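PDB 4RXT: sugar ABC transporter from Agrobacterium radiobacter, which binds arabinose in the cleft between its two lobes and probably serves as the solute-binding component of a sugar ABC transporter. Local coordinates for residues E45-L55 / I68-P79; L236-Q247 / G276-M285. All blocks are in the same frame, centred on the assembly; numbering follows the deposited sequence.

Contact 1 of 2, residues E45-L55 / I68-P79; sequences ETDVNGQISIL and ISPTEFKALGKP. With ARA (alpha-L-arabinopyranose), chain B.
Gln51 reaches from helix 48-60 to the backbone of the loop that follows strand 66-68. Its CB packs against the methyl CG2 of Thr71. The chain then runs straight out, with CG anti to the backbone N (chi1 -166°) and the next torsion also extended, which carries the amide to the loop. There Ile68 CD1 sits over one face of the amide, above CD. OE1 accepts from Thr71 N at 2.8 Å, with the donor tilted 20° from the carbonyl plane. NE2 donates to Ser69 O at 2.9 Å. That acceptor lies close to the amide plane of Gln51, but NE2 stands above the carbonyl plane of Ser69. The two bonds fix the flip of the buried amide. Leu76 crosses the side chain at about a right angle and sets its CG 3.4 Å from OE1.

Both segments belong to one lobe of a periplasmic binding protein of Rossmann-like alpha/beta build. The loops at the C-terminal ends of its parallel strands face the sugar. Glu45 stands in one of them. Its OE1 accepts from O4 of the arabinopyranose at 2.7 Å, while OE2 is held by Trp19. The backbone O of Glu45 takes the hydroxyl of Thr71, OG1 to O 2.7 Å, on a lone pair. Water 2 lies between Glu45 OE1 and Thr71 O.

Val48, one turn before Gln51, puts CG1 on Ala75 CB at 3.7 Å, and its CG2 covers Glu72 CB. After Gln51, Ile52 and Leu55 pack on Pro79, with Ile52 CG2 3.9 Å from Pro79 CG.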
loop_
_atom_site.group_PDB
_atom_site.type_symbol
_atom_site.label_atom_id
_atom_site.label_comp_id
_atom_site.label_asym_id
_atom_site.label_seq_id
_atom_site.Cartn_x
_atom_site.Cartn_y
_atom_site.Cartn_z
ATOM N N GLU A 45 4.165 4.293 10.076
ATOM C CA GLU A 45 4.112 5.056 8.803
ATOM C C GLU A 45 4.005 6.578 9.050
ATOM O O GLU A 45 4.407 7.425 8.218
ATOM C CB GLU A 45 2.940 4.613 7.903
ATOM C CG GLU A 45 3.014 3.171 7.460
ATOM C CD GLU A 45 2.255 2.845 6.181
ATOM O OE1 GLU A 45 1.487 3.681 5.667
ATOM O OE2 GLU A 45 2.431 1.693 5.748
ATOM N N THR A 46 3.455 6.933 10.194
ATOM C CA THR A 46 3.243 8.329 10.559
ATOM C C THR A 46 4.495 8.988 11.104
ATOM O O THR A 46 4.518 10.204 11.312
ATOM C CB THR A 46 2.138 8.429 11.635
ATOM O OG1 THR A 46 2.462 7.566 12.743
ATOM C CG2 THR A 46 0.814 8.022 11.054
ATOM N N ASP A 47 5.538 8.192 11.366
ATOM C CA ASP A 47 6.812 8.724 11.860
ATOM C C ASP A 47 7.645 9.149 10.652
ATOM O O ASP A 47 8.589 8.497 10.233
ATOM C CB ASP A 47 7.527 7.718 12.767
ATOM C CG ASP A 47 8.682 8.325 13.513
ATOM O OD1 ASP A 47 8.951 9.551 13.372
ATOM O OD2 ASP A 47 9.353 7.561 14.250
ATOM N N VAL A 48 7.312 10.332 10.146
ATOM C CA VAL A 48 7.977 10.807 8.955
ATOM C C VAL A 48 9.394 11.263 9.288
ATOM O O VAL A 48 10.337 10.980 8.563
ATOM C CB VAL A 48 7.164 11.942 8.349
ATOM C CG1 VAL A 48 7.836 12.496 7.101
ATOM C CG2 VAL A 48 5.767 11.479 8.002
ATOM N N ASN A 49 9.527 11.966 10.410
ATOM C CA ASN A 49 10.840 12.410 10.885
ATOM C C ASN A 49 11.757 11.202 11.065
ATOM O O ASN A 49 12.937 11.253 10.744
ATOM C CB ASN A 49 10.710 13.157 12.224
ATOM C CG ASN A 49 11.998 13.818 12.659
ATOM O OD1 ASN A 49 12.690 14.453 11.864
ATOM N ND2 ASN A 49 12.301 13.717 13.922
ATOM N N GLY A 50 11.177 10.111 11.593
ATOM C CA GLY A 50 11.898 8.897 11.840
ATOM C C GLY A 50 12.492 8.378 10.559
ATOM O O GLY A 50 13.665 7.991 10.513
ATOM N N GLN A 51 11.688 8.357 9.516
ATOM C CA GLN A 51 12.199 7.903 8.220
ATOM C C GLN A 51 13.284 8.835 7.662
ATOM O O GLN A 51 14.276 8.388 7.117
ATOM C CB GLN A 51 11.067 7.725 7.202
ATOM C CG GLN A 51 11.566 6.952 6.002
ATOM C CD GLN A 51 10.561 6.795 4.889
ATOM O OE1 GLN A 51 10.069 7.763 4.337
ATOM N NE2 GLN A 51 10.248 5.560 4.552
ATOM N N ILE A 52 13.058 10.139 7.787
ATOM C CA ILE A 52 14.037 11.103 7.290
ATOM C C ILE A 52 15.401 10.908 7.997
ATOM O O ILE A 52 16.452 10.896 7.359
ATOM C CB ILE A 52 13.508 12.540 7.418
ATOM C CG1 ILE A 52 12.315 12.757 6.481
ATOM C CG2 ILE A 52 14.611 13.547 7.058
ATOM C CD1 ILE A 52 11.583 14.062 6.752
ATOM N N SER A 53 15.352 10.763 9.315
ATOM C CA SER A 53 16.553 10.508 10.113
ATOM C C SER A 53 17.285 9.251 9.671
ATOM O O SER A 53 18.502 9.243 9.502
ATOM C CB SER A 53 16.190 10.396 11.603
ATOM O OG SER A 53 15.759 11.642 12.112
ATOM N N ILE A 54 16.520 8.194 9.460
ATOM C CA ILE A 54 17.086 6.922 8.988
ATOM C C ILE A 54 17.743 7.077 7.608
ATOM O O ILE A 54 18.862 6.584 7.401
ATOM C CB ILE A 54 15.998 5.810 8.993
ATOM C CG1 ILE A 54 15.626 5.470 10.430
ATOM C CG2 ILE A 54 16.431 4.556 8.202
ATOM C CD1 ILE A 54 14.319 4.722 10.539
ATOM N N LEU A 55 17.060 7.761 6.686
ATOM C CA LEU A 55 17.646 8.053 5.387
ATOM C C LEU A 55 18.958 8.824 5.513
ATOM O O LEU A 55 19.965 8.440 4.914
ATOM C CB LEU A 55 16.668 8.799 4.524
ATOM C CG LEU A 55 17.206 9.231 3.170
ATOM C CD1 LEU A 55 17.596 8.017 2.345
ATOM C CD2 LEU A 55 16.128 9.993 2.445
ATOM N N ILE A 68 14.108 2.917 -1.068
ATOM C CA ILE A 68 13.210 3.516 -0.089
ATOM C C ILE A 68 11.760 3.544 -0.554
ATOM O O ILE A 68 11.486 3.782 -1.733
ATOM C CB ILE A 68 13.673 4.946 0.316
ATOM C CG1 ILE A 68 12.812 5.571 1.408
ATOM C CG2 ILE A 68 13.774 5.889 -0.892
ATOM C CD1 ILE A 68 13.441 6.744 2.119
ATOM N N SER A 69 10.857 3.316 0.410
ATOM C CA SER A 69 9.412 3.578 0.241
ATOM C C SER A 69 9.089 4.871 0.988
ATOM O O SER A 69 8.828 4.832 2.156
ATOM C CB SER A 69 8.553 2.416 0.780
ATOM O OG SER A 69 8.779 2.274 2.160
ATOM N N PRO A 70 9.090 6.015 0.275
ATOM C CA PRO A 70 8.867 7.271 0.968
ATOM C C PRO A 70 7.533 7.313 1.694
ATOM O O PRO A 70 6.492 7.110 1.095
ATOM C CB PRO A 70 8.919 8.321 -0.141
ATOM C CG PRO A 70 9.640 7.677 -1.274
ATOM C CD PRO A 70 9.367 6.198 -1.160
ATOM N N THR A 71 7.567 7.657 2.983
ATOM C CA THR A 71 6.378 7.562 3.787
ATOM C C THR A 71 5.358 8.679 3.572
ATOM O O THR A 71 4.168 8.471 3.700
ATOM C CB THR A 71 6.727 7.321 5.263
ATOM O OG1 THR A 71 5.582 6.750 5.915
ATOM C CG2 THR A 71 7.172 8.607 5.921
ATOM N N GLU A 72 5.826 9.870 3.192
ATOM C CA GLU A 72 4.950 11.021 2.993
ATOM C C GLU A 72 5.535 11.706 1.738
ATOM O O GLU A 72 6.752 11.874 1.618
ATOM C CB GLU A 72 4.995 11.928 4.257
ATOM C CG GLU A 72 3.762 12.796 4.566
ATOM C CD GLU A 72 3.775 14.207 3.967
ATOM O OE1 GLU A 72 4.776 14.644 3.394
ATOM O OE2 GLU A 72 2.744 14.896 4.077
ATOM N N PHE A 73 4.656 12.097 0.812
ATOM C CA PHE A 73 5.045 12.590 -0.507
ATOM C C PHE A 73 5.858 13.893 -0.473
ATOM O O PHE A 73 6.956 13.964 -1.021
ATOM C CB PHE A 73 3.775 12.792 -1.380
ATOM C CG PHE A 73 4.047 13.333 -2.741
ATOM C CD1 PHE A 73 4.354 12.499 -3.784
ATOM C CD2 PHE A 73 3.982 14.709 -2.979
ATOM C CE1 PHE A 73 4.626 13.009 -5.054
ATOM C CE2 PHE A 73 4.251 15.226 -4.244
ATOM C CZ PHE A 73 4.569 14.376 -5.288
ATOM N N LYS A 74 5.295 14.922 0.153
ATOM C CA LYS A 74 5.966 16.218 0.177
ATOM C C LYS A 74 7.209 16.183 1.065
ATOM O O LYS A 74 8.299 16.584 0.655
ATOM C CB LYS A 74 5.028 17.352 0.640
ATOM C CG LYS A 74 5.527 18.781 0.394
ATOM C CD LYS A 74 4.325 19.716 0.223
ATOM C CE LYS A 74 4.675 21.084 -0.351
ATOM N NZ LYS A 74 3.779 22.174 0.159
ATOM N N ALA A 75 7.068 15.642 2.276
ATOM C CA ALA A 75 8.167 15.719 3.273
ATOM C C ALA A 75 9.452 14.963 2.871
ATOM O O ALA A 75 10.539 15.276 3.329
ATOM C CB ALA A 75 7.696 15.218 4.627
ATOM N N LEU A 76 9.304 13.943 2.036
ATOM C CA LEU A 76 10.450 13.153 1.600
ATOM C C LEU A 76 11.125 13.702 0.337
ATOM O O LEU A 76 12.172 13.236 -0.040
ATOM C CB LEU A 76 10.092 11.638 1.471
ATOM C CG LEU A 76 10.325 10.746 2.714
ATOM C CD1 LEU A 76 11.812 10.522 3.035
ATOM C CD2 LEU A 76 9.555 11.301 3.908
ATOM N N GLY A 77 10.524 14.703 -0.301
ATOM C CA GLY A 77 11.087 15.268 -1.546
ATOM C C GLY A 77 12.511 15.766 -1.395
ATOM O O GLY A 77 13.452 15.276 -2.039
ATOM N N LYS A 78 12.657 16.749 -0.523
ATOM C CA LYS A 78 13.957 17.348 -0.252
ATOM C C LYS A 78 14.952 16.317 0.338
ATOM O O LYS A 78 16.092 16.256 -0.088
ATOM C CB LYS A 78 13.717 18.495 0.714
ATOM C CG LYS A 78 14.604 19.654 0.523
ATOM C CD LYS A 78 15.987 19.348 1.038
ATOM C CE LYS A 78 16.937 20.460 0.652
ATOM N NZ LYS A 78 16.522 21.755 1.237
ATOM N N PRO A 79 14.496 15.450 1.295
ATOM C CA PRO A 79 15.452 14.472 1.786
ATOM C C PRO A 79 15.979 13.554 0.687
ATOM O O PRO A 79 17.154 13.233 0.685
ATOM C CB PRO A 79 14.648 13.716 2.848
ATOM C CG PRO A 79 13.779 14.790 3.422
ATOM C CD PRO A 79 13.383 15.619 2.245
HETATM C C1 ARA B . 0.215 -0.656 1.557
HETATM C C2 ARA B . 0.630 0.616 0.792
HETATM C C3 ARA B . 1.686 1.362 1.592
HETATM C C4 ARA B . 1.232 1.604 3.042
HETATM C C5 ARA B . 0.069 0.774 3.392
HETATM O O1 ARA B . -1.049 -0.726 0.906
HETATM O O2 ARA B . 1.186 0.281 -0.493
HETATM O O3 ARA B . 2.026 2.561 0.876
HETATM O O4 ARA B . 0.676 2.905 3.243
HETATM O O5 ARA B . 0.146 -0.600 2.976
HETATM O O HOH W 1 2.492 8.073 5.761
HETATM O O HOH W 2 2.096 6.009 4.244
#

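Contact 2 of 2, residues L236-Q247 / G276-M285; sequences LKSGAIAGLVVQ and GANLVTKANM. With ARA (alpha-L-arabinopyranose), chain B.
Leu244 and Val280 form a hydrogen-bonded antiparallel pair, the first of two that join strand 243-246 to strand 278-280. Leu244 N reaches Val280 O at 2.8 Å, and Val280 N returns to Leu244 O at 2.7 Å. Val246 and Asn278 make the second such pair. Between them Val245 and Leu279 form a non-hydrogen-bonded pair. The strand directions differ by 151°. Gly243 CA adds a CA-H...O contact to Val280 O.

Apolar side chains meet on both faces. On one, Val246 CG2 touches Val280 CG2 at 3.6 Å. On the other, Val245 spreads its two methyls: CG1, anti to the backbone N (chi1 -176°), meets Ala277 CB, and CG2 meets Leu279 CD1. Leu236, in the last turn of its helix, crosses Val280 at about a right angle, CD2 to CG1 3.9 Å. Met285 bends so that its SD and CE lie against Lys237 CG.

Three waters bridge the segments. Water 3 accepts from Lys282 NZ and donates to Lys237 O. Water 4 links Lys282 N to Ala242 O, and water 5 links Asn278 ND2 to Val246 O.

Asn284 steadies the turn after the strand. Its ND2 donates to Leu279 O at 2.9 Å, and its OD1 accepts from Thr281 N at 2.8 Å.

One polar side chain serves the ligand. Gln247 NE2 donates to O2 of the arabinopyranose at 3.1 Å in a nearly straight bond of 170°, and also to Asp227. Thr107 holds its OE1.

Strand 278-280 is the antiparallel edge of a mixed sheet, and strand 243-246 lies between it and strand 222-226. Helix 288-294 covers Val246 and Val280, and helix 109-128 packs on Val245 and Leu279.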
loop_
_atom_site.group_PDB
_atom_site.type_symbol
_atom_site.label_atom_id
_atom_site.label_comp_id
_atom_site.label_asym_id
_atom_site.label_seq_id
_atom_site.Cartn_x
_atom_site.Cartn_y
_atom_site.Cartn_z
ATOM N N LEU A 236 -12.114 -12.060 4.115
ATOM C CA LEU A 236 -12.558 -12.314 2.737
ATOM C C LEU A 236 -13.383 -13.622 2.643
ATOM O O LEU A 236 -14.449 -13.704 2.044
ATOM C CB LEU A 236 -11.351 -12.348 1.811
ATOM C CG LEU A 236 -11.686 -12.371 0.323
ATOM C CD1 LEU A 236 -12.373 -11.073 -0.059
ATOM C CD2 LEU A 236 -10.431 -12.533 -0.517
ATOM N N LYS A 237 -12.927 -14.627 3.359
ATOM C CA LYS A 237 -13.617 -15.902 3.338
ATOM C C LYS A 237 -14.911 -15.852 4.143
ATOM O O LYS A 237 -15.912 -16.486 3.768
ATOM C CB LYS A 237 -12.681 -16.948 3.872
ATOM C CG LYS A 237 -11.599 -17.249 2.874
ATOM C CD LYS A 237 -10.840 -18.499 3.220
ATOM C CE LYS A 237 -9.961 -18.330 4.446
ATOM N NZ LYS A 237 -8.815 -19.285 4.403
ATOM N N SER A 238 -14.883 -15.116 5.257
ATOM C CA SER A 238 -16.037 -15.058 6.152
ATOM C C SER A 238 -17.134 -14.166 5.575
ATOM O O SER A 238 -18.295 -14.269 5.978
ATOM C CB SER A 238 -15.660 -14.554 7.545
ATOM O OG SER A 238 -15.497 -13.129 7.574
ATOM N N GLY A 239 -16.745 -13.275 4.652
ATOM C CA GLY A 239 -17.645 -12.317 4.042
ATOM C C GLY A 239 -17.590 -10.933 4.654
ATOM O O GLY A 239 -18.249 -10.025 4.174
ATOM N N ALA A 240 -16.805 -10.756 5.712
ATOM C CA ALA A 240 -16.664 -9.399 6.310
ATOM C C ALA A 240 -15.990 -8.395 5.398
ATOM O O ALA A 240 -16.207 -7.211 5.548
ATOM C CB ALA A 240 -15.940 -9.433 7.646
ATOM N N ILE A 241 -15.152 -8.894 4.493
ATOM C CA ILE A 241 -14.555 -8.106 3.419
ATOM C C ILE A 241 -15.032 -8.701 2.100
ATOM O O ILE A 241 -15.059 -9.919 1.949
ATOM C CB ILE A 241 -13.022 -8.005 3.495
ATOM C CG1 ILE A 241 -12.635 -7.147 4.693
ATOM C CG2 ILE A 241 -12.458 -7.438 2.176
ATOM C CD1 ILE A 241 -11.142 -6.961 4.899
ATOM N N ALA A 242 -15.440 -7.854 1.145
ATOM C CA ALA A 242 -15.947 -8.277 -0.150
ATOM C C ALA A 242 -14.855 -8.461 -1.197
ATOM O O ALA A 242 -14.994 -9.256 -2.155
ATOM C CB ALA A 242 -16.988 -7.286 -0.656
ATOM N N GLY A 243 -13.776 -7.701 -1.041
ATOM C CA GLY A 243 -12.674 -7.750 -1.989
ATOM C C GLY A 243 -11.462 -7.093 -1.415
ATOM O O GLY A 243 -11.601 -6.190 -0.589
ATOM N N LEU A 244 -10.292 -7.531 -1.893
ATOM C CA LEU A 244 -9.012 -6.924 -1.548
ATOM C C LEU A 244 -8.226 -6.680 -2.799
ATOM O O LEU A 244 -8.001 -7.622 -3.589
ATOM C CB LEU A 244 -8.175 -7.868 -0.677
ATOM C CG LEU A 244 -8.738 -8.157 0.718
ATOM C CD1 LEU A 244 -8.047 -9.363 1.344
ATOM C CD2 LEU A 244 -8.651 -6.946 1.648
ATOM N N VAL A 245 -7.783 -5.421 -2.995
ATOM C CA VAL A 245 -6.843 -5.128 -4.098
ATOM C C VAL A 245 -5.440 -5.479 -3.631
ATOM O O VAL A 245 -4.915 -4.864 -2.713
ATOM C CB VAL A 245 -6.899 -3.681 -4.578
ATOM C CG1 VAL A 245 -5.981 -3.476 -5.790
ATOM C CG2 VAL A 245 -8.340 -3.275 -4.930
ATOM N N VAL A 246 -4.838 -6.457 -4.297
ATOM C CA VAL A 246 -3.562 -7.030 -3.866
ATOM C C VAL A 246 -2.449 -6.571 -4.818
ATOM O O VAL A 246 -2.634 -6.507 -6.031
ATOM C CB VAL A 246 -3.638 -8.572 -3.778
ATOM C CG1 VAL A 246 -2.295 -9.239 -3.435
ATOM C CG2 VAL A 246 -4.670 -8.939 -2.721
ATOM N N GLN A 247 -1.341 -6.164 -4.208
ATOM C CA GLN A 247 -0.170 -5.656 -4.887
ATOM C C GLN A 247 0.908 -6.733 -4.920
ATOM O O GLN A 247 0.646 -7.869 -4.552
ATOM C CB GLN A 247 0.339 -4.455 -4.091
ATOM C CG GLN A 247 -0.664 -3.333 -3.870
ATOM C CD GLN A 247 -0.018 -2.162 -3.160
ATOM O OE1 GLN A 247 0.647 -1.303 -3.774
ATOM N NE2 GLN A 247 -0.162 -2.134 -1.840
ATOM N N GLY A 276 1.832 -4.118 -10.740
ATOM C CA GLY A 276 0.515 -4.707 -10.908
ATOM C C GLY A 276 -0.395 -4.687 -9.690
ATOM O O GLY A 276 0.041 -4.629 -8.529
ATOM N N ALA A 277 -1.685 -4.749 -9.990
ATOM C CA ALA A 277 -2.749 -4.831 -8.979
ATOM C C ALA A 277 -3.829 -5.784 -9.437
ATOM O O ALA A 277 -4.176 -5.820 -10.609
ATOM C CB ALA A 277 -3.362 -3.463 -8.739
ATOM N N ASN A 278 -4.372 -6.555 -8.498
ATOM C CA ASN A 278 -5.475 -7.469 -8.774
ATOM C C ASN A 278 -6.523 -7.424 -7.677
ATOM O O ASN A 278 -6.189 -7.546 -6.475
ATOM C CB ASN A 278 -4.989 -8.929 -8.916
ATOM C CG ASN A 278 -4.146 -9.148 -10.179
ATOM O OD1 ASN A 278 -4.667 -9.471 -11.258
ATOM N ND2 ASN A 278 -2.841 -8.944 -10.052
ATOM N N LEU A 279 -7.774 -7.246 -8.095
ATOM C CA LEU A 279 -8.902 -7.387 -7.173
ATOM C C LEU A 279 -9.128 -8.865 -6.873
ATOM O O LEU A 279 -9.453 -9.662 -7.743
ATOM C CB LEU A 279 -10.160 -6.748 -7.741
ATOM C CG LEU A 279 -11.351 -6.802 -6.775
ATOM C CD1 LEU A 279 -11.129 -5.972 -5.513
ATOM C CD2 LEU A 279 -12.634 -6.439 -7.489
ATOM N N VAL A 280 -8.995 -9.169 -5.591
ATOM C CA VAL A 280 -9.139 -10.539 -5.109
ATOM C C VAL A 280 -10.436 -10.662 -4.352
ATOM O O VAL A 280 -10.715 -9.857 -3.453
ATOM C CB VAL A 280 -7.953 -10.918 -4.220
ATOM C CG1 VAL A 280 -8.131 -12.331 -3.641
ATOM C CG2 VAL A 280 -6.670 -10.823 -5.017
ATOM N N THR A 281 -11.215 -11.699 -4.716
ATOM C CA THR A 281 -12.488 -11.999 -4.083
ATOM C C THR A 281 -12.529 -13.480 -3.746
ATOM O O THR A 281 -11.621 -14.216 -4.095
ATOM C CB THR A 281 -13.662 -11.703 -5.016
ATOM O OG1 THR A 281 -13.619 -12.629 -6.109
ATOM C CG2 THR A 281 -13.633 -10.250 -5.470
ATOM N N LYS A 282 -13.598 -13.911 -3.078
ATOM C CA LYS A 282 -13.848 -15.364 -2.900
ATOM C C LYS A 282 -13.807 -16.133 -4.212
ATOM O O LYS A 282 -13.273 -17.213 -4.282
ATOM C CB LYS A 282 -15.202 -15.589 -2.238
ATOM C CG LYS A 282 -15.163 -15.318 -0.761
ATOM C CD LYS A 282 -16.444 -15.771 -0.069
ATOM C CE LYS A 282 -17.702 -15.429 -0.857
ATOM N NZ LYS A 282 -18.940 -15.656 -0.042
ATOM N N ALA A 283 -14.344 -15.511 -5.252
ATOM C CA ALA A 283 -14.471 -16.130 -6.573
ATOM C C ALA A 283 -13.114 -16.411 -7.254
ATOM O O ALA A 283 -12.996 -17.346 -8.108
ATOM C CB ALA A 283 -15.340 -15.237 -7.455
ATOM N N ASN A 284 -12.102 -15.623 -6.918
ATOM C CA ASN A 284 -10.796 -15.801 -7.576
ATOM C C ASN A 284 -9.547 -16.004 -6.699
ATOM O O ASN A 284 -8.415 -16.114 -7.218
ATOM C CB ASN A 284 -10.561 -14.660 -8.560
ATOM C CG ASN A 284 -10.214 -13.352 -7.866
ATOM O OD1 ASN A 284 -10.068 -13.304 -6.671
ATOM N ND2 ASN A 284 -10.057 -12.320 -8.628
ATOM N N MET A 285 -9.736 -16.112 -5.387
ATOM C CA MET A 285 -8.605 -16.199 -4.475
ATOM C C MET A 285 -7.808 -17.493 -4.638
ATOM O O MET A 285 -6.656 -17.576 -4.236
ATOM C CB MET A 285 -9.034 -16.004 -3.008
ATOM C CG MET A 285 -10.018 -17.019 -2.446
ATOM S SD MET A 285 -10.579 -16.705 -0.731
ATOM C CE MET A 285 -9.082 -16.631 0.148
HETATM C C1 ARA B . 0.215 -0.656 1.557
HETATM C C2 ARA B . 0.630 0.616 0.792
HETATM C C3 ARA B . 1.686 1.362 1.592
HETATM C C4 ARA B . 1.232 1.604 3.042
HETATM C C5 ARA B . 0.069 0.774 3.392
HETATM O O1 ARA B . -1.049 -0.726 0.906
HETATM O O2 ARA B . 1.186 0.281 -0.493
HETATM O O3 ARA B . 2.026 2.561 0.876
HETATM O O4 ARA B . 0.676 2.905 3.243
HETATM O O5 ARA B . 0.146 -0.600 2.976
HETATM O O HOH W 3 -18.438 -15.122 2.629
HETATM O O HOH W 4 -15.522 -11.957 -2.026
HETATM O O HOH W 5 -1.301 -8.108 -7.746
#

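Contacts 1 and 2 lie on opposite sides of the chain's centre, with their own centres about 30 Å apart. They share no helix or strand. Contact 1 joins a helix to a loop and the next helix in the lobe with the all-parallel sheet. Contact 2 joins two strands of the mixed sheet. The first is buried, and each of its direct hydrogen bonds between the segments uses a side-chain atom. The second is partly buried, is tied mainly by backbone bonds, and has lysines and waters at its outer end. Both touch the arabinopyranose, through Glu45 and Gln247, so each lobe supplies a side chain to one sugar in the cleft.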